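Polyketide synthase (Lyngbya majuscula 19L, PDB 3QIT) probably releases the chain in curacin A biosynthesis as a decarboxylating thioesterase, hydrolysing the thioester and coupling decarboxylation with sulfate elimination to give a terminal alkene. Local coordinates at residues N14-C19 with L82-R87; C19-P24 with A41-A46; T74-L79 with S200-I205; K228-P233 with M255-A260. All blocks are in the same frame, centred on the assembly; numbering follows the deposited sequence.

Contact 1 of 4, residues N14-C19 with L82-R87; sequences NQICLC and LAQIDR
I16 lies against the side chain of Q84, and the two run past each other in opposite directions. Two branches of the isoleucine do the touching. CG2 of I16 meets the amide end, at 3.6 Å from Q84 NE2. CD1 of I16 meets the aliphatic stem, at 3.6 Å from Q84 CG. I16 CG2 is anti to the backbone N and CG1 lies beside it (chi1 -62°), which turns both branches to the helix. Q84 is extended (chi1 -177°), and its chain reaches straight out from the helix to meet them. The contact belongs to the alpha/beta hydrolase fold, where strand 14-21 of the central sheet is covered here by helix 78-91. The amide itself is fixed elsewhere: NE2 donates to D60 O and OE1 accepts from F62 N. These two bonds set its rotation, and I16 packs on it without a polar bond. R87 touches more distantly, with its CG 4.4 Å from I16 CD1. Its guanidinium turns to E91, and its side chain also touches L9 and F11 of strand 5-11. An alanine at I16 would lack both branches, and would probably leave a gap beside the stem and amide of Q84.

Contact 2 of 4, residues C19-P24 with A41-A46; sequences CSWGSP and AWQEVA
The indole N-H of W21 donates to the side-chain oxygen of Q43, with NE1 2.9 Å from OE1. The bond is nearly straight, at 164° at the hydrogen. It joins the end of strand 14-21 to the start of helix 43-51, a helix-on-sheet contact within the alpha/beta hydrolase fold. The oxygen lies in the plane of the indole, at its edge, and is met on a lone pair in the carbonyl plane. The ring and amide planes stand 80° apart, so the amide is turned across the indole and does not stack on it. The Q43 stem leaves with CG opposite the backbone N (chi1 179°), and this extended path carries OE1 to the indole nitrogen. The base of the Q43 side chain also lies by the ring: CA is 3.8 Å from W21 CZ2.

A46, one turn further along, puts its methyl over one face of the six-membered ring. Its CB sits 3.7 Å from the centroid of that W21 ring, a CH-pi contact displaced toward the rim. W42 makes a longer contact, its CB 4.4 Å from W21 CH2, while its own ring leads away and reaches the probable nucleophile elbow. Outside the two segments, M4 touches both W21 and Q43, and A58 of strand 55-59 meets W21. A leucine in place of W21 would have no N-H to give, and would probably leave Q43 OE1 without this donor and its amide freer to turn. A46 CB lies 3.5 Å from both CD2 and CE3 of W21.

Contact 3 of 4, residues T74-L79 with S200-I205; sequences TSYSSL and SWDAII
The turn leading into helix 78-91 meets the loop that follows strand 196-199, and Y76 joins the two by a bond to D202. That loop belongs to the long insertion after strand 120-126, where alpha/beta hydrolases commonly carry their lid. The phenol OH of Y76 donates to OD2 of D202 across a short 2.6 Å. The carboxylate oxygen is met on its anti side, 20° out of the carboxylate plane. OD2 lies at the edge of the ring, near its plane, with the carboxylate plane turned 79° from it. The same hydroxyl is bonded to L70 N, so two bonds grip it.

D202 is held in turn by its other oxygen. OD1 accepts from I204 N at 3.2 Å, closing an Asx turn. Apolar groups complete the setting of the ring. I205 lies over one face, with CG1 4.2 Å from the centroid of the Y76 ring in one of its two modelled conformers. I204 CG2 comes in obliquely beside CE2, on the face side taken by I205. This methyl lies 3.6 Å from Y76 CE2, an atom that also has D202 OD2 at 3.3 Å.

Contact 4 of 4, residues K228-P233 with M255-A260; sequences KSIQVP and MTMTQA
T256 turns its methyl to the backbone of K228 near the end of helix 220-229. T256 CG2 lies 3.6 Å from K228 N, and the same methyl is 3.9 Å from K228 CB. In return, K228 CG rests 3.8 Å from T256 O. K228 continues fully extended and its charged end leads away from this contact. The second pair is I230 with M257, both apolar. CD1 of I230 faces the CE methyl of M257, but the modelled spacing is too short to trust, and I230 has a second conformer, so the detail of this pair is doubtful.

The next shell explains the placing. The T256 methyl lies across from its own backbone N, leaving OG1 beside that N (chi1 -61°), and OG1 bonds to Q252 NE2. Its side chain also packs on L224 and L227. M257 touches L227 as well as T234 and L236 of strand 234-239. I230 packs on L123 of strand 120-126. After M257 the chain makes a type I beta turn, closed by A260 N and M257 O at 3.1 Å. Helix 247-256 is thereby passed on to strand 261-265, the last step of the beta-alpha-beta crossover from strand 234-239 in this alpha/beta hydrolase sheet.

Contacts 1 and 2 share strand 14-21 and C19, with centres about 16 Å apart, and hold two different helices against the central sheet. Contact 2 is nested in the loop that contact 1 closes. Contacts 1 and 3 meet at helix 78-91: one uses its body and the other the residues leading into it, with centres about 13 Å apart. Both also touch the second subunit, so this part of the fold lies against the sheet, the insertion and the second subunit. Contact 4 stands apart at the far edge of the sheet, its centre about 26 to 30 Å from those of the other three. In contact 2 the side chain of W42 touches the probable nucleophile elbow.

Contact 1 of 4, residues N14-C19 with L82-R87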
# COMPACT_ATOMS: atom_id res chain seq x y z
N ASN B 14 7.46 13.35 -0.43
CA ASN B 14 7.94 13.08 -1.79
C ASN B 14 7.61 14.28 -2.66
O ASN B 14 6.99 15.23 -2.20
CB ASN B 14 7.25 11.85 -2.33
CG ASN B 14 7.68 10.59 -1.62
OD1 ASN B 14 8.79 10.14 -1.80
ND2 ASN B 14 6.79 10.01 -0.82
N GLN B 15 8.05 14.25 -3.91
CA GLN B 15 7.80 15.40 -4.81
C GLN B 15 6.99 14.94 -5.99
O GLN B 15 7.34 13.96 -6.66
CB GLN B 15 9.14 15.99 -5.26
CG GLN B 15 9.96 16.56 -4.10
CD GLN B 15 9.37 17.86 -3.58
OE1 GLN B 15 8.80 18.63 -4.33
NE2 GLN B 15 9.51 18.10 -2.26
N ILE B 16 5.91 15.67 -6.28
CA ILE B 16 5.11 15.38 -7.47
C ILE B 16 5.49 16.41 -8.54
O ILE B 16 5.36 17.59 -8.30
CB ILE B 16 3.61 15.56 -7.16
CG1 ILE B 16 3.16 14.56 -6.07
CG2 ILE B 16 2.76 15.35 -8.46
CD1 ILE B 16 1.76 14.88 -5.52
N CYS B 17 5.88 15.95 -9.72
CA CYS B 17 6.12 16.88 -10.83
C CYS B 17 4.82 17.10 -11.59
O CYS B 17 4.19 16.13 -12.04
CB CYS B 17 7.15 16.30 -11.82
SG CYS B 17 7.50 17.51 -13.16
N LEU B 18 4.40 18.36 -11.73
CA LEU B 18 3.23 18.67 -12.57
C LEU B 18 3.70 19.25 -13.89
O LEU B 18 4.30 20.31 -13.91
CB LEU B 18 2.36 19.72 -11.86
CG LEU B 18 1.73 19.35 -10.52
CD1 LEU B 18 0.84 20.51 -10.02
CD2 LEU B 18 0.92 18.09 -10.63
N CYS B 19 3.44 18.55 -15.00
CA CYS B 19 3.76 19.10 -16.31
C CYS B 19 2.57 19.92 -16.73
O CYS B 19 1.43 19.48 -16.55
CB CYS B 19 3.97 18.01 -17.34
SG CYS B 19 5.31 16.85 -16.95
N LEU B 82 -3.95 7.02 -6.24
CA LEU B 82 -5.21 7.73 -6.08
C LEU B 82 -5.06 8.90 -5.11
O LEU B 82 -5.57 9.99 -5.36
CB LEU B 82 -6.30 6.79 -5.60
CG LEU B 82 -6.85 5.90 -6.71
CD1 LEU B 82 -7.85 4.91 -6.12
CD2 LEU B 82 -7.48 6.74 -7.82
N ALA B 83 -4.35 8.68 -4.01
CA ALA B 83 -4.12 9.76 -3.05
C ALA B 83 -3.32 10.89 -3.68
O ALA B 83 -3.51 12.07 -3.36
CB ALA B 83 -3.40 9.21 -1.77
N GLN B 84 -2.34 10.53 -4.52
CA GLN B 84 -1.52 11.49 -5.23
C GLN B 84 -2.40 12.34 -6.15
O GLN B 84 -2.25 13.56 -6.18
CB GLN B 84 -0.44 10.77 -6.07
CG GLN B 84 0.52 11.71 -6.79
CD GLN B 84 1.40 11.02 -7.85
OE1 GLN B 84 1.45 9.78 -7.96
NE2 GLN B 84 2.11 11.84 -8.62
N ILE B 85 -3.26 11.69 -6.93
CA ILE B 85 -4.18 12.44 -7.83
C ILE B 85 -5.15 13.35 -7.03
O ILE B 85 -5.37 14.50 -7.41
CB ILE B 85 -4.92 11.52 -8.80
CG1 ILE B 85 -3.94 10.87 -9.75
CG2 ILE B 85 -6.01 12.30 -9.60
CD1 ILE B 85 -4.48 9.65 -10.44
N ASP B 86 -5.71 12.84 -5.93
CA ASP B 86 -6.56 13.65 -5.03
C ASP B 86 -5.79 14.88 -4.54
O ASP B 86 -6.32 16.00 -4.53
CB ASP B 86 -7.00 12.81 -3.83
CG ASP B 86 -8.28 13.32 -3.15
OD1 ASP B 86 -9.14 13.95 -3.81
OD2 ASP B 86 -8.44 13.05 -1.93
N ARG B 87 -4.53 14.69 -4.14
CA ARG B 87 -3.70 15.82 -3.72
C ARG B 87 -3.53 16.87 -4.83
O ARG B 87 -3.61 18.07 -4.57
CB ARG B 87 -2.33 15.33 -3.23
CG ARG B 87 -1.40 16.45 -2.81
CD ARG B 87 -1.97 17.19 -1.60
NE ARG B 87 -1.13 18.31 -1.20
CZ ARG B 87 -1.25 19.55 -1.68
NH1 ARG B 87 -2.20 19.83 -2.58
NH2 ARG B 87 -0.45 20.51 -1.25

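Contact 2 of 4, residues C19-P24 with A41-A46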
# COMPACT_ATOMS: atom_id res chain seq x y z
N CYS B 19 3.44 18.55 -15.00
CA CYS B 19 3.76 19.10 -16.31
C CYS B 19 2.57 19.92 -16.73
O CYS B 19 1.43 19.48 -16.55
CB CYS B 19 3.97 18.01 -17.34
SG CYS B 19 5.31 16.85 -16.95
N SER B 20 2.79 21.10 -17.27
CA SER B 20 1.67 21.92 -17.69
C SER B 20 1.94 22.69 -18.98
O SER B 20 3.08 23.01 -19.31
CB SER B 20 1.25 22.90 -16.58
OG SER B 20 2.20 23.93 -16.43
N TRP B 21 0.85 22.95 -19.71
CA TRP B 21 0.88 23.74 -20.93
C TRP B 21 -0.25 24.74 -20.83
O TRP B 21 -1.31 24.43 -20.29
CB TRP B 21 0.65 22.87 -22.17
CG TRP B 21 1.65 21.78 -22.40
CD1 TRP B 21 2.71 21.80 -23.25
CD2 TRP B 21 1.67 20.49 -21.77
NE1 TRP B 21 3.39 20.61 -23.19
CE2 TRP B 21 2.76 19.77 -22.31
CE3 TRP B 21 0.84 19.86 -20.83
CZ2 TRP B 21 3.08 18.46 -21.90
CZ3 TRP B 21 1.16 18.55 -20.42
CH2 TRP B 21 2.25 17.87 -20.98
N GLY B 22 -0.01 25.95 -21.32
CA GLY B 22 -1.08 26.95 -21.39
C GLY B 22 -1.08 27.89 -20.21
O GLY B 22 -0.25 27.75 -19.32
N SER B 23 -2.00 28.86 -20.21
CA SER B 23 -2.01 29.94 -19.20
C SER B 23 -2.59 29.46 -17.88
O SER B 23 -3.65 28.83 -17.88
CB SER B 23 -2.84 31.14 -19.69
OG SER B 23 -2.47 31.54 -21.00
N PRO B 24 -1.93 29.77 -16.75
CA PRO B 24 -2.38 29.34 -15.42
C PRO B 24 -3.81 29.74 -15.04
O PRO B 24 -4.39 29.11 -14.17
CB PRO B 24 -1.36 29.99 -14.47
CG PRO B 24 -0.70 31.07 -15.28
CD PRO B 24 -0.66 30.52 -16.66
N ALA B 41 4.09 12.69 -22.03
CA ALA B 41 3.50 11.87 -23.10
C ALA B 41 2.19 12.48 -23.64
O ALA B 41 1.73 12.10 -24.70
CB ALA B 41 3.26 10.40 -22.60
N TRP B 42 1.61 13.41 -22.87
CA TRP B 42 0.37 14.08 -23.28
C TRP B 42 0.61 15.26 -24.19
O TRP B 42 -0.35 15.89 -24.60
CB TRP B 42 -0.40 14.57 -22.04
CG TRP B 42 -1.08 13.45 -21.29
CD1 TRP B 42 -0.67 12.88 -20.11
CD2 TRP B 42 -2.25 12.73 -21.70
NE1 TRP B 42 -1.54 11.87 -19.75
CE2 TRP B 42 -2.52 11.76 -20.71
CE3 TRP B 42 -3.11 12.84 -22.81
CZ2 TRP B 42 -3.63 10.89 -20.78
CZ3 TRP B 42 -4.22 11.97 -22.88
CH2 TRP B 42 -4.45 11.00 -21.88
N GLN B 43 1.87 15.57 -24.51
CA GLN B 43 2.16 16.85 -25.19
C GLN B 43 1.40 17.06 -26.50
O GLN B 43 0.94 18.18 -26.78
CB GLN B 43 3.66 16.99 -25.43
CG GLN B 43 4.02 18.30 -26.15
CD GLN B 43 5.39 18.79 -25.80
OE1 GLN B 43 5.57 19.46 -24.80
NE2 GLN B 43 6.36 18.48 -26.64
N GLU B 44 1.31 16.02 -27.31
CA GLU B 44 0.65 16.15 -28.61
C GLU B 44 -0.85 16.42 -28.50
O GLU B 44 -1.43 17.06 -29.37
CB GLU B 44 0.97 14.95 -29.51
CG GLU B 44 2.41 15.01 -30.08
CD GLU B 44 2.68 16.28 -30.89
OE1 GLU B 44 1.95 16.54 -31.88
OE2 GLU B 44 3.61 17.05 -30.55
N VAL B 45 -1.48 15.91 -27.43
CA VAL B 45 -2.85 16.32 -27.08
C VAL B 45 -2.92 17.73 -26.46
O VAL B 45 -3.85 18.50 -26.73
CB VAL B 45 -3.49 15.28 -26.11
CG1 VAL B 45 -4.91 15.70 -25.70
CG2 VAL B 45 -3.48 13.86 -26.74
N ALA B 46 -1.94 18.05 -25.60
CA ALA B 46 -1.97 19.26 -24.82
C ALA B 46 -1.79 20.52 -25.69
O ALA B 46 -2.45 21.54 -25.43
CB ALA B 46 -0.90 19.21 -23.74

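Contact 3 of 4, residues T74-L79 with S200-I205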
# COMPACT_ATOMS: atom_id res chain seq x y z
N THR B 74 6.68 -1.14 -1.16
CA THR B 74 5.28 -1.43 -0.84
C THR B 74 4.37 -0.21 -0.91
O THR B 74 3.14 -0.32 -0.85
CB THR B 74 5.12 -2.09 0.54
OG1 THR B 74 5.75 -1.28 1.54
CG2 THR B 74 5.72 -3.48 0.54
N SER B 75 4.98 0.96 -1.06
CA SER B 75 4.26 2.23 -1.20
C SER B 75 3.61 2.35 -2.57
O SER B 75 2.66 3.13 -2.74
CB SER B 75 5.20 3.42 -0.95
OG SER B 75 5.69 3.40 0.40
N TYR B 76 4.12 1.61 -3.56
CA TYR B 76 3.52 1.63 -4.90
C TYR B 76 2.25 0.79 -4.91
O TYR B 76 2.29 -0.45 -4.81
CB TYR B 76 4.51 1.11 -5.95
CG TYR B 76 5.66 2.04 -6.26
CD1 TYR B 76 5.45 3.25 -6.92
CD2 TYR B 76 6.96 1.72 -5.88
CE1 TYR B 76 6.51 4.11 -7.20
CE2 TYR B 76 8.04 2.58 -6.15
CZ TYR B 76 7.80 3.77 -6.79
OH TYR B 76 8.89 4.56 -7.07
N SER B 77 1.12 1.47 -4.99
CA SER B 77 -0.19 0.81 -4.98
C SER B 77 -1.15 1.74 -5.69
O SER B 77 -0.88 2.95 -5.82
CB SER B 77 -0.66 0.57 -3.55
OG SER B 77 -0.87 1.80 -2.84
N SER B 78 -2.28 1.20 -6.15
CA SER B 78 -3.32 2.04 -6.74
C SER B 78 -3.80 3.09 -5.73
O SER B 78 -4.07 4.22 -6.12
CB SER B 78 -4.50 1.20 -7.24
OG SER B 78 -4.91 0.27 -6.25
N LEU B 79 -3.90 2.72 -4.46
CA LEU B 79 -4.35 3.69 -3.42
C LEU B 79 -3.38 4.88 -3.30
O LEU B 79 -3.80 6.04 -3.22
CB LEU B 79 -4.54 3.02 -2.05
CG LEU B 79 -5.06 3.96 -0.94
CD1 LEU B 79 -6.50 4.42 -1.21
CD2 LEU B 79 -4.97 3.30 0.44
N SER B 200 15.19 6.68 -16.01
CA SER B 200 15.26 7.36 -14.72
C SER B 200 13.96 7.21 -13.90
O SER B 200 13.87 7.69 -12.77
CB SER B 200 15.64 8.83 -14.92
OG SER B 200 14.64 9.47 -15.67
N TRP B 201 13.00 6.50 -14.46
CA TRP B 201 11.83 6.04 -13.69
C TRP B 201 12.23 4.81 -12.83
O TRP B 201 13.31 4.25 -13.00
CB TRP B 201 10.61 5.80 -14.60
CG TRP B 201 10.80 4.88 -15.78
CD1 TRP B 201 11.11 5.24 -17.08
CD2 TRP B 201 10.70 3.44 -15.78
NE1 TRP B 201 11.16 4.11 -17.89
CE2 TRP B 201 10.91 3.00 -17.11
CE3 TRP B 201 10.38 2.49 -14.78
CZ2 TRP B 201 10.88 1.64 -17.45
CZ3 TRP B 201 10.33 1.14 -15.14
CH2 TRP B 201 10.59 0.73 -16.46
N ASP B 202 11.37 4.43 -11.89
CA ASP B 202 11.76 3.43 -10.88
C ASP B 202 11.62 2.02 -11.44
O ASP B 202 10.51 1.57 -11.67
CB ASP B 202 10.86 3.57 -9.64
CG ASP B 202 11.40 2.82 -8.43
OD1 ASP B 202 12.17 1.84 -8.62
OD2 ASP B 202 11.06 3.21 -7.29
N ALA B 203 12.74 1.31 -11.60
CA ALA B 203 12.71 -0.04 -12.20
C ALA B 203 11.76 -1.03 -11.53
O ALA B 203 11.33 -2.01 -12.16
CB ALA B 203 14.13 -0.64 -12.24
N ILE B 204 11.44 -0.81 -10.26
CA ILE B 204 10.54 -1.76 -9.56
C ILE B 204 9.11 -1.76 -10.14
O ILE B 204 8.40 -2.76 -10.00
CB ILE B 204 10.53 -1.50 -8.03
CG1 ILE B 204 10.11 -2.76 -7.26
CG2 ILE B 204 9.67 -0.29 -7.67
CD1 ILE B 204 11.24 -3.77 -7.07
N ILE B 205 8.72 -0.68 -10.82
CA ILE B 205 7.35 -0.51 -11.29
C ILE B 205 6.99 -1.46 -12.42
O ILE B 205 5.83 -1.82 -12.60
CB ILE B 205 7.11 0.95 -11.73
CG1 ILE B 205 7.29 1.89 -10.54
CG2 ILE B 205 5.70 1.12 -12.28
CD1 ILE B 205 7.19 3.31 -10.88

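Contact 4 of 4, residues K228-P233 with M255-A260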
# COMPACT_ATOMS: atom_id res chain seq x y z
N LYS B 228 -20.52 1.47 -12.61
CA LYS B 228 -21.97 1.65 -12.61
C LYS B 228 -22.37 2.90 -11.81
O LYS B 228 -23.35 3.56 -12.16
CB LYS B 228 -22.66 0.40 -12.06
CG LYS B 228 -24.13 0.29 -12.41
CD LYS B 228 -24.77 -0.97 -11.83
CE LYS B 228 -26.24 -1.07 -12.23
NZ LYS B 228 -26.98 -2.14 -11.49
N SER B 229 -21.59 3.21 -10.77
CA SER B 229 -21.90 4.29 -9.81
C SER B 229 -21.55 5.70 -10.29
O SER B 229 -22.02 6.70 -9.72
CB SER B 229 -21.18 4.03 -8.48
OG SER B 229 -19.81 4.42 -8.53
N ILE B 230 -20.71 5.77 -11.33
CA ILE B 230 -20.20 7.04 -11.87
C ILE B 230 -21.39 7.94 -12.27
O ILE B 230 -22.16 7.56 -13.15
CB ILE B 230 -19.27 6.78 -13.12
CG1 ILE B 230 -18.05 5.89 -12.77
CG2 ILE B 230 -18.81 8.11 -13.74
CD1 ILE B 230 -17.31 5.21 -14.01
N GLN B 231 -21.52 9.10 -11.63
CA GLN B 231 -22.63 10.02 -11.92
C GLN B 231 -22.25 11.16 -12.88
O GLN B 231 -23.13 11.82 -13.46
CB GLN B 231 -23.20 10.60 -10.62
CG GLN B 231 -24.03 9.60 -9.79
CD GLN B 231 -25.45 9.40 -10.33
OE1 GLN B 231 -25.65 8.94 -11.45
NE2 GLN B 231 -26.44 9.73 -9.50
N VAL B 232 -20.95 11.34 -13.05
CA VAL B 232 -20.46 12.42 -13.89
C VAL B 232 -20.57 12.08 -15.37
O VAL B 232 -20.53 10.91 -15.77
CB VAL B 232 -19.00 12.87 -13.56
CG1 VAL B 232 -18.89 13.35 -12.12
CG2 VAL B 232 -18.00 11.76 -13.87
N PRO B 233 -20.77 13.13 -16.21
CA PRO B 233 -20.85 12.89 -17.66
C PRO B 233 -19.56 12.27 -18.18
O PRO B 233 -18.46 12.74 -17.85
CB PRO B 233 -21.03 14.30 -18.23
CG PRO B 233 -21.73 15.06 -17.12
CD PRO B 233 -21.05 14.54 -15.87
N MET B 255 -22.74 -1.85 -21.21
CA MET B 255 -23.86 -2.33 -20.37
C MET B 255 -23.81 -1.75 -18.96
O MET B 255 -24.84 -1.47 -18.34
CB MET B 255 -23.84 -3.86 -20.27
CG MET B 255 -24.19 -4.60 -21.55
SD MET B 255 -23.72 -6.35 -21.42
CE MET B 255 -24.88 -7.12 -22.55
N THR B 256 -22.60 -1.59 -18.44
CA THR B 256 -22.40 -1.08 -17.10
C THR B 256 -22.59 0.42 -17.01
O THR B 256 -23.23 0.91 -16.08
CB THR B 256 -21.03 -1.52 -16.59
OG1 THR B 256 -21.01 -2.95 -16.57
CG2 THR B 256 -20.77 -0.99 -15.20
N MET B 257 -22.03 1.15 -17.98
CA MET B 257 -22.04 2.60 -17.97
C MET B 257 -23.00 3.07 -19.06
O MET B 257 -22.57 3.57 -20.10
CB MET B 257 -20.64 3.15 -18.26
CG MET B 257 -19.55 2.67 -17.28
SD MET B 257 -17.98 3.52 -17.56
CE MET B 257 -18.42 5.15 -16.96
N THR B 258 -24.30 2.91 -18.80
CA THR B 258 -25.35 3.12 -19.83
C THR B 258 -25.50 4.57 -20.28
O THR B 258 -26.03 4.84 -21.37
CB THR B 258 -26.73 2.59 -19.36
OG1 THR B 258 -27.06 3.18 -18.10
CG2 THR B 258 -26.72 1.06 -19.25
N GLN B 259 -25.03 5.51 -19.45
CA GLN B 259 -25.11 6.93 -19.78
C GLN B 259 -23.86 7.47 -20.45
O GLN B 259 -23.87 8.61 -20.91
CB GLN B 259 -25.50 7.77 -18.56
CG GLN B 259 -27.00 7.73 -18.22
CD GLN B 259 -27.89 8.00 -19.43
OE1 GLN B 259 -28.60 7.11 -19.90
NE2 GLN B 259 -27.85 9.23 -19.95
N ALA B 260 -22.80 6.67 -20.52
CA ALA B 260 -21.55 7.10 -21.16
C ALA B 260 -21.70 7.24 -22.67
O ALA B 260 -22.31 6.40 -23.34
CB ALA B 260 -20.41 6.14 -20.84